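Local atomic coordinates of cytochrome c (PDB entry 6RTE), a protein that acts as the dihydro-heme d1 dehydrogenase NirN of heme d1 biosynthesis, pairing a heme c-binding part with an eight-bladed beta-propeller. Residues Ser126-Pro137 with Asp206-Arg217; Gly182-Gly190 with Lys494-Gly502. All coordinates share one frame; numbering follows the deposited sequence.

Contact 1 (Ser126-Pro137 with Asp206-Arg217); sequences SQVQPHPLATLP and DLYNLKVVAEVR
His131 meets Lys211 and Val212 on strand 211-217. Its CB is 3.4 Å from Val212 O, and CG packs on Lys211 CD. Next in the ring, ND1 donates a hydrogen bond to Val212, 3.0 Å from His131 ND1 to Val212 O, with the oxygen almost in the ring plane. CD2 again meets Lys211 CD, which lies over one ring face in a CH-pi contact, 3.9 Å from the His131 ring centroid. At the tip, NE2 lies 3.7 Å from Lys211 NZ. With chi1 at -58° the ring sits beside its own backbone N, which lays ND1 against Val212 O and one face against Lys211 CD.

Val128 and Glu215 form a single antiparallel hydrogen-bonded pair, with Val128 N 2.8 Å from Glu215 O. Ser126 OG accepts from Arg217 N at 2.8 Å and also bonds to Ile123 O. At the other end, Asn209 ND2 donates to Pro137 O at 2.7 Å and to Asp206 OD2, both near the amide plane. The two bonds fix the amide's rotation. Asp206 OD2 also pairs with Arg191. Leu133 CD2 packs on Val213 CG2. The linker after helix 120-126 thus pairs briefly with the edge strand of a beta-propeller blade, then turns and closes on the loop before that strand.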
loop_
_atom_site.group_PDB
_atom_site.type_symbol
_atom_site.label_atom_id
_atom_site.label_comp_id
_atom_site.label_asym_id
_atom_site.label_seq_id
_atom_site.Cartn_x
_atom_site.Cartn_y
_atom_site.Cartn_z
ATOM N N SER A 126 -12.994 -10.811 -16.280
ATOM C CA SER A 126 -13.191 -10.642 -14.844
ATOM C C SER A 126 -13.936 -9.360 -14.469
ATOM O O SER A 126 -14.365 -9.237 -13.327
ATOM C CB SER A 126 -11.837 -10.648 -14.126
ATOM O OG SER A 126 -11.150 -9.416 -14.330
ATOM N N GLN A 127 -14.088 -8.402 -15.389
ATOM C CA GLN A 127 -14.708 -7.129 -15.041
ATOM C C GLN A 127 -16.165 -7.332 -14.628
ATOM O O GLN A 127 -16.926 -8.027 -15.307
ATOM C CB GLN A 127 -14.635 -6.147 -16.223
ATOM C CG GLN A 127 -15.015 -4.697 -15.860
ATOM C CD GLN A 127 -15.428 -3.877 -17.076
ATOM O OE1 GLN A 127 -15.657 -4.415 -18.154
ATOM N NE2 GLN A 127 -15.539 -2.563 -16.894
ATOM N N VAL A 128 -16.548 -6.732 -13.499
ATOM C CA VAL A 128 -17.953 -6.630 -13.102
ATOM C C VAL A 128 -18.254 -5.167 -12.813
ATOM O O VAL A 128 -17.358 -4.385 -12.478
ATOM C CB VAL A 128 -18.295 -7.510 -11.879
ATOM C CG1 VAL A 128 -18.235 -8.997 -12.255
ATOM C CG2 VAL A 128 -17.356 -7.221 -10.717
ATOM N N GLN A 129 -19.525 -4.792 -12.956
ATOM C CA GLN A 129 -19.942 -3.390 -12.842
ATOM C C GLN A 129 -21.296 -3.322 -12.153
ATOM O O GLN A 129 -22.322 -3.068 -12.792
ATOM C CB GLN A 129 -20.022 -2.728 -14.218
ATOM C CG GLN A 129 -18.718 -2.519 -14.941
ATOM C CD GLN A 129 -18.928 -1.730 -16.217
ATOM O OE1 GLN A 129 -19.155 -0.526 -16.181
ATOM N NE2 GLN A 129 -18.895 -2.424 -17.346
ATOM N N PRO A 130 -21.331 -3.539 -10.843
ATOM C CA PRO A 130 -22.638 -3.577 -10.157
ATOM C C PRO A 130 -23.392 -2.254 -10.163
ATOM O O PRO A 130 -24.626 -2.269 -10.173
ATOM C CB PRO A 130 -22.268 -4.011 -8.726
ATOM C CG PRO A 130 -20.824 -3.754 -8.590
ATOM C CD PRO A 130 -20.220 -3.923 -9.952
ATOM N N HIS A 131 -22.698 -1.120 -10.141
ATOM C CA HIS A 131 -23.346 0.199 -10.106
ATOM C C HIS A 131 -22.555 1.157 -10.983
ATOM O O HIS A 131 -21.743 1.952 -10.493
ATOM C CB HIS A 131 -23.440 0.734 -8.671
ATOM C CG HIS A 131 -24.190 -0.166 -7.738
ATOM N ND1 HIS A 131 -23.555 -1.028 -6.872
ATOM C CD2 HIS A 131 -25.516 -0.344 -7.539
ATOM C CE1 HIS A 131 -24.458 -1.699 -6.180
ATOM N NE2 HIS A 131 -25.656 -1.298 -6.561
ATOM N N PRO A 132 -22.766 1.109 -12.298
ATOM C CA PRO A 132 -22.030 2.011 -13.195
ATOM C C PRO A 132 -22.264 3.474 -12.841
ATOM O O PRO A 132 -23.385 3.888 -12.532
ATOM C CB PRO A 132 -22.593 1.672 -14.585
ATOM C CG PRO A 132 -23.237 0.301 -14.433
ATOM C CD PRO A 132 -23.719 0.241 -13.022
ATOM N N LEU A 133 -21.185 4.266 -12.907
ATOM C CA LEU A 133 -21.275 5.682 -12.554
ATOM C C LEU A 133 -22.302 6.422 -13.396
ATOM O O LEU A 133 -22.952 7.356 -12.911
ATOM C CB LEU A 133 -19.916 6.351 -12.715
ATOM C CG LEU A 133 -18.908 6.132 -11.594
ATOM C CD1 LEU A 133 -17.604 6.803 -12.029
ATOM C CD2 LEU A 133 -19.417 6.679 -10.281
ATOM N N ALA A 134 -22.446 6.047 -14.667
ATOM C CA ALA A 134 -23.448 6.697 -15.515
ATOM C C ALA A 134 -24.849 6.583 -14.932
ATOM O O ALA A 134 -25.711 7.424 -15.223
ATOM C CB ALA A 134 -23.420 6.095 -16.921
ATOM N N THR A 135 -25.106 5.556 -14.118
ATOM C CA THR A 135 -26.434 5.329 -13.563
ATOM C C THR A 135 -26.619 5.926 -12.174
ATOM O O THR A 135 -27.704 5.801 -11.609
ATOM C CB THR A 135 -26.748 3.826 -13.486
ATOM O OG1 THR A 135 -25.902 3.213 -12.500
ATOM C CG2 THR A 135 -26.536 3.146 -14.841
ATOM N N LEU A 136 -25.593 6.559 -11.611
ATOM C CA LEU A 136 -25.706 7.029 -10.243
ATOM C C LEU A 136 -25.754 8.549 -10.189
ATOM O O LEU A 136 -25.014 9.217 -10.923
ATOM C CB LEU A 136 -24.523 6.547 -9.396
ATOM C CG LEU A 136 -24.378 5.041 -9.159
ATOM C CD1 LEU A 136 -23.038 4.757 -8.521
ATOM C CD2 LEU A 136 -25.507 4.504 -8.287
ATOM N N PRO A 137 -26.570 9.122 -9.306
ATOM C CA PRO A 137 -26.524 10.578 -9.110
ATOM C C PRO A 137 -25.173 10.999 -8.554
ATOM O O PRO A 137 -24.383 10.177 -8.067
ATOM C CB PRO A 137 -27.675 10.851 -8.129
ATOM C CG PRO A 137 -27.985 9.549 -7.482
ATOM C CD PRO A 137 -27.455 8.439 -8.344
ATOM N N ASP A 206 -17.612 4.371 -5.009
ATOM C CA ASP A 206 -18.153 5.721 -5.110
ATOM C C ASP A 206 -18.538 6.191 -3.713
ATOM O O ASP A 206 -19.533 5.730 -3.149
ATOM C CB ASP A 206 -19.357 5.739 -6.046
ATOM C CG ASP A 206 -20.006 7.117 -6.147
ATOM O OD1 ASP A 206 -19.483 8.091 -5.563
ATOM O OD2 ASP A 206 -21.054 7.207 -6.814
ATOM N N LEU A 207 -17.745 7.108 -3.149
ATOM C CA LEU A 207 -18.013 7.564 -1.787
ATOM C C LEU A 207 -19.329 8.314 -1.692
ATOM O O LEU A 207 -20.007 8.240 -0.655
ATOM C CB LEU A 207 -16.868 8.444 -1.285
ATOM C CG LEU A 207 -15.548 7.728 -0.983
ATOM C CD1 LEU A 207 -14.407 8.735 -0.852
ATOM C CD2 LEU A 207 -15.676 6.883 0.280
ATOM N N TYR A 208 -19.722 9.039 -2.746
ATOM C CA TYR A 208 -20.964 9.801 -2.670
ATOM C C TYR A 208 -22.181 8.888 -2.554
ATOM O O TYR A 208 -23.135 9.205 -1.833
ATOM C CB TYR A 208 -21.140 10.710 -3.888
ATOM C CG TYR A 208 -20.226 11.905 -3.934
ATOM C CD1 TYR A 208 -19.215 12.074 -3.002
ATOM C CD2 TYR A 208 -20.374 12.865 -4.929
ATOM C CE1 TYR A 208 -18.361 13.153 -3.061
ATOM C CE2 TYR A 208 -19.529 13.957 -4.992
ATOM C CZ TYR A 208 -18.526 14.097 -4.053
ATOM O OH TYR A 208 -17.681 15.174 -4.104
ATOM N N ASN A 209 -22.188 7.778 -3.272
ATOM C CA ASN A 209 -23.333 6.871 -3.236
ATOM C C ASN A 209 -23.097 5.650 -2.366
ATOM O O ASN A 209 -24.004 4.827 -2.223
ATOM C CB ASN A 209 -23.702 6.446 -4.656
ATOM C CG ASN A 209 -24.379 7.575 -5.434
ATOM O OD1 ASN A 209 -25.555 7.846 -5.245
ATOM N ND2 ASN A 209 -23.615 8.247 -6.287
ATOM N N LEU A 210 -21.915 5.538 -1.755
ATOM C CA LEU A 210 -21.565 4.421 -0.885
ATOM C C LEU A 210 -21.843 3.089 -1.579
ATOM O O LEU A 210 -22.518 2.204 -1.054
ATOM C CB LEU A 210 -22.296 4.529 0.458
ATOM C CG LEU A 210 -22.022 5.857 1.189
ATOM C CD1 LEU A 210 -22.891 5.999 2.436
ATOM C CD2 LEU A 210 -20.540 6.003 1.555
ATOM N N LYS A 211 -21.292 2.951 -2.784
ATOM C CA LYS A 211 -21.527 1.772 -3.609
ATOM C C LYS A 211 -20.266 1.367 -4.346
ATOM O O LYS A 211 -19.485 2.225 -4.780
ATOM C CB LYS A 211 -22.642 2.034 -4.634
ATOM C CG LYS A 211 -24.048 2.002 -4.038
ATOM C CD LYS A 211 -25.075 2.444 -5.058
ATOM C CE LYS A 211 -26.479 2.421 -4.460
ATOM N NZ LYS A 211 -26.791 1.069 -3.932
ATOM N N VAL A 212 -20.064 0.053 -4.480
ATOM C CA VAL A 212 -19.070 -0.466 -5.399
ATOM C C VAL A 212 -19.532 -0.186 -6.823
ATOM O O VAL A 212 -20.645 -0.554 -7.211
ATOM C CB VAL A 212 -18.853 -1.975 -5.175
ATOM C CG1 VAL A 212 -17.894 -2.532 -6.198
ATOM C CG2 VAL A 212 -18.348 -2.256 -3.759
ATOM N N VAL A 213 -18.672 0.464 -7.602
ATOM C CA VAL A 213 -18.972 0.797 -8.996
ATOM C C VAL A 213 -18.549 -0.334 -9.927
ATOM O O VAL A 213 -19.317 -0.773 -10.792
ATOM C CB VAL A 213 -18.258 2.114 -9.376
ATOM C CG1 VAL A 213 -18.321 2.356 -10.890
ATOM C CG2 VAL A 213 -18.855 3.288 -8.598
ATOM N N ALA A 214 -17.313 -0.794 -9.772
ATOM C CA ALA A 214 -16.770 -1.813 -10.652
ATOM C C ALA A 214 -15.634 -2.533 -9.942
ATOM O O ALA A 214 -15.052 -2.022 -8.978
ATOM C CB ALA A 214 -16.271 -1.199 -11.967
ATOM N N GLU A 215 -15.321 -3.726 -10.446
ATOM C CA GLU A 215 -14.146 -4.463 -10.028
ATOM C C GLU A 215 -13.583 -5.203 -11.234
ATOM O O GLU A 215 -14.316 -5.592 -12.149
ATOM C CB GLU A 215 -14.441 -5.481 -8.920
ATOM C CG GLU A 215 -15.063 -4.885 -7.656
ATOM C CD GLU A 215 -15.116 -5.907 -6.530
ATOM O OE1 GLU A 215 -16.068 -6.722 -6.516
ATOM O OE2 GLU A 215 -14.186 -5.914 -5.685
ATOM N N VAL A 216 -12.271 -5.404 -11.222
ATOM C CA VAL A 216 -11.592 -6.133 -12.280
ATOM C C VAL A 216 -10.393 -6.809 -11.633
ATOM O O VAL A 216 -9.862 -6.340 -10.623
ATOM C CB VAL A 216 -11.210 -5.205 -13.460
ATOM C CG1 VAL A 216 -10.012 -4.310 -13.142
ATOM C CG2 VAL A 216 -10.965 -6.007 -14.741
ATOM N N ARG A 217 -10.012 -7.956 -12.178
ATOM C CA ARG A 217 -8.803 -8.641 -11.738
ATOM C C ARG A 217 -7.701 -8.310 -12.733
ATOM O O ARG A 217 -7.696 -8.822 -13.860
ATOM C CB ARG A 217 -8.989 -10.145 -11.617
ATOM C CG ARG A 217 -7.770 -10.781 -10.924
ATOM C CD ARG A 217 -7.899 -12.299 -10.720
ATOM N NE ARG A 217 -6.877 -12.724 -9.778
ATOM C CZ ARG A 217 -6.662 -13.977 -9.402
ATOM N NH1 ARG A 217 -7.390 -14.956 -9.902
ATOM N NH2 ARG A 217 -5.705 -14.231 -8.522
#

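Contact 2 (Gly182-Gly190 with Lys494-Gly502)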
loop_
_atom_site.group_PDB
_atom_site.type_symbol
_atom_site.label_atom_id
_atom_site.label_comp_id
_atom_site.label_asym_id
_atom_site.label_seq_id
_atom_site.Cartn_x
_atom_site.Cartn_y
_atom_site.Cartn_z
ATOM N N GLY A 182 -1.282 -1.701 -0.445
ATOM C CA GLY A 182 -0.769 -0.460 -0.986
ATOM C C GLY A 182 -1.514 0.792 -0.583
ATOM O O GLY A 182 -1.066 1.894 -0.930
ATOM N N GLY A 183 -2.618 0.672 0.144
ATOM C CA GLY A 183 -3.378 1.838 0.533
ATOM C C GLY A 183 -4.211 2.365 -0.624
ATOM O O GLY A 183 -3.800 2.316 -1.785
ATOM N N PRO A 184 -5.392 2.886 -0.323
ATOM C CA PRO A 184 -6.294 3.326 -1.387
ATOM C C PRO A 184 -5.809 4.603 -2.051
ATOM O O PRO A 184 -5.122 5.425 -1.443
ATOM C CB PRO A 184 -7.612 3.578 -0.640
ATOM C CG PRO A 184 -7.166 4.021 0.710
ATOM C CD PRO A 184 -5.913 3.234 1.016
ATOM N N LYS A 185 -6.219 4.782 -3.305
ATOM C CA LYS A 185 -6.001 6.027 -4.021
ATOM C C LYS A 185 -7.345 6.657 -4.375
ATOM O O LYS A 185 -8.364 5.970 -4.507
ATOM C CB LYS A 185 -5.178 5.811 -5.296
ATOM C CG LYS A 185 -3.782 5.214 -5.044
ATOM C CD LYS A 185 -2.863 6.182 -4.291
ATOM C CE LYS A 185 -1.404 5.728 -4.387
ATOM N NZ LYS A 185 -1.189 4.385 -3.799
ATOM N N PHE A 186 -7.329 7.978 -4.543
ATOM C CA PHE A 186 -8.528 8.751 -4.767
ATOM C C PHE A 186 -8.506 9.397 -6.143
ATOM O O PHE A 186 -7.441 9.699 -6.700
ATOM C CB PHE A 186 -8.683 9.847 -3.698
ATOM C CG PHE A 186 -8.883 9.321 -2.304
ATOM C CD1 PHE A 186 -7.796 9.040 -1.492
ATOM C CD2 PHE A 186 -10.160 9.114 -1.801
ATOM C CE1 PHE A 186 -7.976 8.561 -0.193
ATOM C CE2 PHE A 186 -10.353 8.635 -0.504
ATOM C CZ PHE A 186 -9.267 8.370 0.304
ATOM N N SER A 187 -9.693 9.605 -6.687
ATOM C CA SER A 187 -9.848 10.513 -7.804
ATOM C C SER A 187 -9.470 11.937 -7.376
ATOM O O SER A 187 -9.487 12.259 -6.187
ATOM C CB SER A 187 -11.284 10.476 -8.300
ATOM O OG SER A 187 -12.169 10.863 -7.264
ATOM N N PRO A 188 -9.141 12.805 -8.334
ATOM C CA PRO A 188 -8.694 14.173 -7.979
ATOM C C PRO A 188 -9.685 14.968 -7.136
ATOM O O PRO A 188 -9.254 15.776 -6.311
ATOM C CB PRO A 188 -8.489 14.836 -9.349
ATOM C CG PRO A 188 -8.134 13.689 -10.264
ATOM C CD PRO A 188 -8.954 12.513 -9.774
ATOM N N ASP A 189 -10.988 14.791 -7.342
ATOM C CA ASP A 189 -12.002 15.477 -6.557
ATOM C C ASP A 189 -12.362 14.731 -5.273
ATOM O O ASP A 189 -13.196 15.215 -4.504
ATOM C CB ASP A 189 -13.272 15.687 -7.396
ATOM C CG ASP A 189 -13.918 14.371 -7.836
ATOM O OD1 ASP A 189 -13.411 13.279 -7.475
ATOM O OD2 ASP A 189 -14.941 14.426 -8.550
ATOM N N GLY A 190 -11.775 13.564 -5.040
ATOM C CA GLY A 190 -11.996 12.843 -3.810
ATOM C C GLY A 190 -13.277 12.050 -3.748
ATOM O O GLY A 190 -13.586 11.493 -2.691
ATOM N N LYS A 494 -5.588 4.430 7.592
ATOM C CA LYS A 494 -6.770 5.249 7.371
ATOM C C LYS A 494 -6.338 6.473 6.573
ATOM O O LYS A 494 -5.208 6.958 6.705
ATOM C CB LYS A 494 -7.475 5.662 8.681
ATOM C CG LYS A 494 -6.846 6.810 9.473
ATOM C CD LYS A 494 -5.458 6.476 10.025
ATOM C CE LYS A 494 -5.444 5.206 10.843
ATOM N NZ LYS A 494 -4.146 5.063 11.548
ATOM N N TYR A 495 -7.239 6.950 5.722
ATOM C CA TYR A 495 -6.876 7.875 4.656
ATOM C C TYR A 495 -7.931 8.957 4.569
ATOM O O TYR A 495 -9.094 8.674 4.268
ATOM C CB TYR A 495 -6.724 7.116 3.334
ATOM C CG TYR A 495 -5.741 5.975 3.475
ATOM C CD1 TYR A 495 -6.143 4.744 3.983
ATOM C CD2 TYR A 495 -4.404 6.140 3.151
ATOM C CE1 TYR A 495 -5.251 3.711 4.147
ATOM C CE2 TYR A 495 -3.499 5.104 3.310
ATOM C CZ TYR A 495 -3.928 3.890 3.808
ATOM O OH TYR A 495 -3.038 2.844 3.968
ATOM N N ASN A 496 -7.516 10.192 4.861
ATOM C CA ASN A 496 -8.405 11.348 4.884
ATOM C C ASN A 496 -8.495 11.924 3.481
ATOM O O ASN A 496 -7.477 12.324 2.906
ATOM C CB ASN A 496 -7.883 12.388 5.875
ATOM C CG ASN A 496 -8.811 13.588 6.007
ATOM O OD1 ASN A 496 -8.635 14.607 5.328
ATOM N ND2 ASN A 496 -9.808 13.470 6.878
ATOM N N VAL A 497 -9.713 11.961 2.925
ATOM C CA VAL A 497 -9.924 12.484 1.575
ATOM C C VAL A 497 -9.218 13.827 1.404
ATOM O O VAL A 497 -8.415 14.020 0.481
ATOM C CB VAL A 497 -11.429 12.621 1.276
ATOM C CG1 VAL A 497 -11.648 13.378 -0.032
ATOM C CG2 VAL A 497 -12.102 11.265 1.230
ATOM N N GLY A 498 -9.535 14.779 2.282
ATOM C CA GLY A 498 -9.013 16.129 2.130
ATOM C C GLY A 498 -7.501 16.169 2.063
ATOM O O GLY A 498 -6.922 16.849 1.219
ATOM N N ASN A 499 -6.834 15.432 2.956
ATOM C CA ASN A 499 -5.378 15.457 2.959
ATOM C C ASN A 499 -4.790 14.693 1.781
ATOM O O ASN A 499 -3.728 15.070 1.274
ATOM C CB ASN A 499 -4.856 14.903 4.283
ATOM C CG ASN A 499 -5.098 15.849 5.434
ATOM O OD1 ASN A 499 -5.113 17.062 5.250
ATOM N ND2 ASN A 499 -5.302 15.304 6.621
ATOM N N LYS A 500 -5.465 13.644 1.308
ATOM C CA LYS A 500 -4.912 12.855 0.212
ATOM C C LYS A 500 -5.000 13.581 -1.123
ATOM O O LYS A 500 -4.137 13.386 -1.985
ATOM C CB LYS A 500 -5.620 11.502 0.099
ATOM C CG LYS A 500 -5.554 10.630 1.339
ATOM C CD LYS A 500 -4.151 10.461 1.870
ATOM C CE LYS A 500 -3.247 9.841 0.837
ATOM N NZ LYS A 500 -2.034 9.275 1.481
ATOM N N ILE A 501 -6.038 14.397 -1.331
ATOM C CA ILE A 501 -6.204 15.109 -2.597
ATOM C C ILE A 501 -5.667 16.540 -2.543
ATOM O O ILE A 501 -5.642 17.217 -3.586
ATOM C CB ILE A 501 -7.684 15.126 -3.037
ATOM C CG1 ILE A 501 -8.509 16.095 -2.187
ATOM C CG2 ILE A 501 -8.276 13.721 -2.955
ATOM C CD1 ILE A 501 -9.963 16.216 -2.628
ATOM N N GLY A 502 -5.245 17.019 -1.377
ATOM C CA GLY A 502 -4.764 18.381 -1.231
ATOM C C GLY A 502 -3.290 18.535 -1.557
ATOM O O GLY A 502 -2.565 17.543 -1.704
HETATM O O HOH W 1 -6.416 16.457 -6.301
#
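Pro184 packs on Tyr495, and Phe186 on Val497, Lys500 and Ile501, where the beta-propeller closes its ring. Strand 491-496 pairs with strand 150-154 and completes a blade begun by the earlier part of the chain, the Velcro closure of propellers. Strand 183-186 belongs to a different sheet, the blade that ends in strand 211-217. The two short strands run nearly alongside each other, 7.8 Å apart between axes and 18° apart in direction. They meet mainly through side chains.

The first kind of interaction is CH-pi. Pro184 CD sits over the centre of one Tyr495 ring face, 3.3 Å from the centroid. Pro184 CG lies over the CG and CD1 side of the same ring. Separate from this is a plain packing contact, Tyr495 OH to Gly183 CA at 3.6 Å.

The second kind is apolar packing round Phe186. With chi1 at -65° its ring lies against the start of helix 497-501. Val497 CA lies over one ring face, and Val497 CG2 touches Phe186 CE2 at 3.6 Å. Lys500 adds the aliphatic base of its chain, with CG 3.5 Å from Phe186 CE1. Phe186 CB meets Ile501 CG2. Val151 and Val193 also touch Phe186.

The third kind is packing of Ile501 on main-chain atoms. A type I turn from Ser187 to Gly190 brings them against its side chain. Ile501 CB lies 3.7 Å from Pro188 O, and Ile501 CG2 touches Gly190 CA. The helix itself is capped by Asn496, whose OD1 accepts from Asn499 N.

Water provides the last link. It donates to Pro188 O and to Ile501 O, at 2.9 Å from water to each oxygen.

Overall arrangement
Both contacts involve the same propeller blade. Contact 1 lies on its outer edge, with its centre about 22 Å from the centre of the chain. Contact 2 joins its first strand to the closing strand and C-terminal helix, about 13 Å from chain centre to contact centre. Contact 1 is held by hydrogen bonds, with apolar packing beside them; they bind a linker to strand 211-217 and the loop before it. Contact 2 is largely apolar: rings and branched side chains pack between two blades, and a water joins two main-chain carbonyls at one end. Each is only partly buried. They meet at Leu207, whose CD1 packs on Gly190 O at 3.4 Å and also touches Val497 and Phe186.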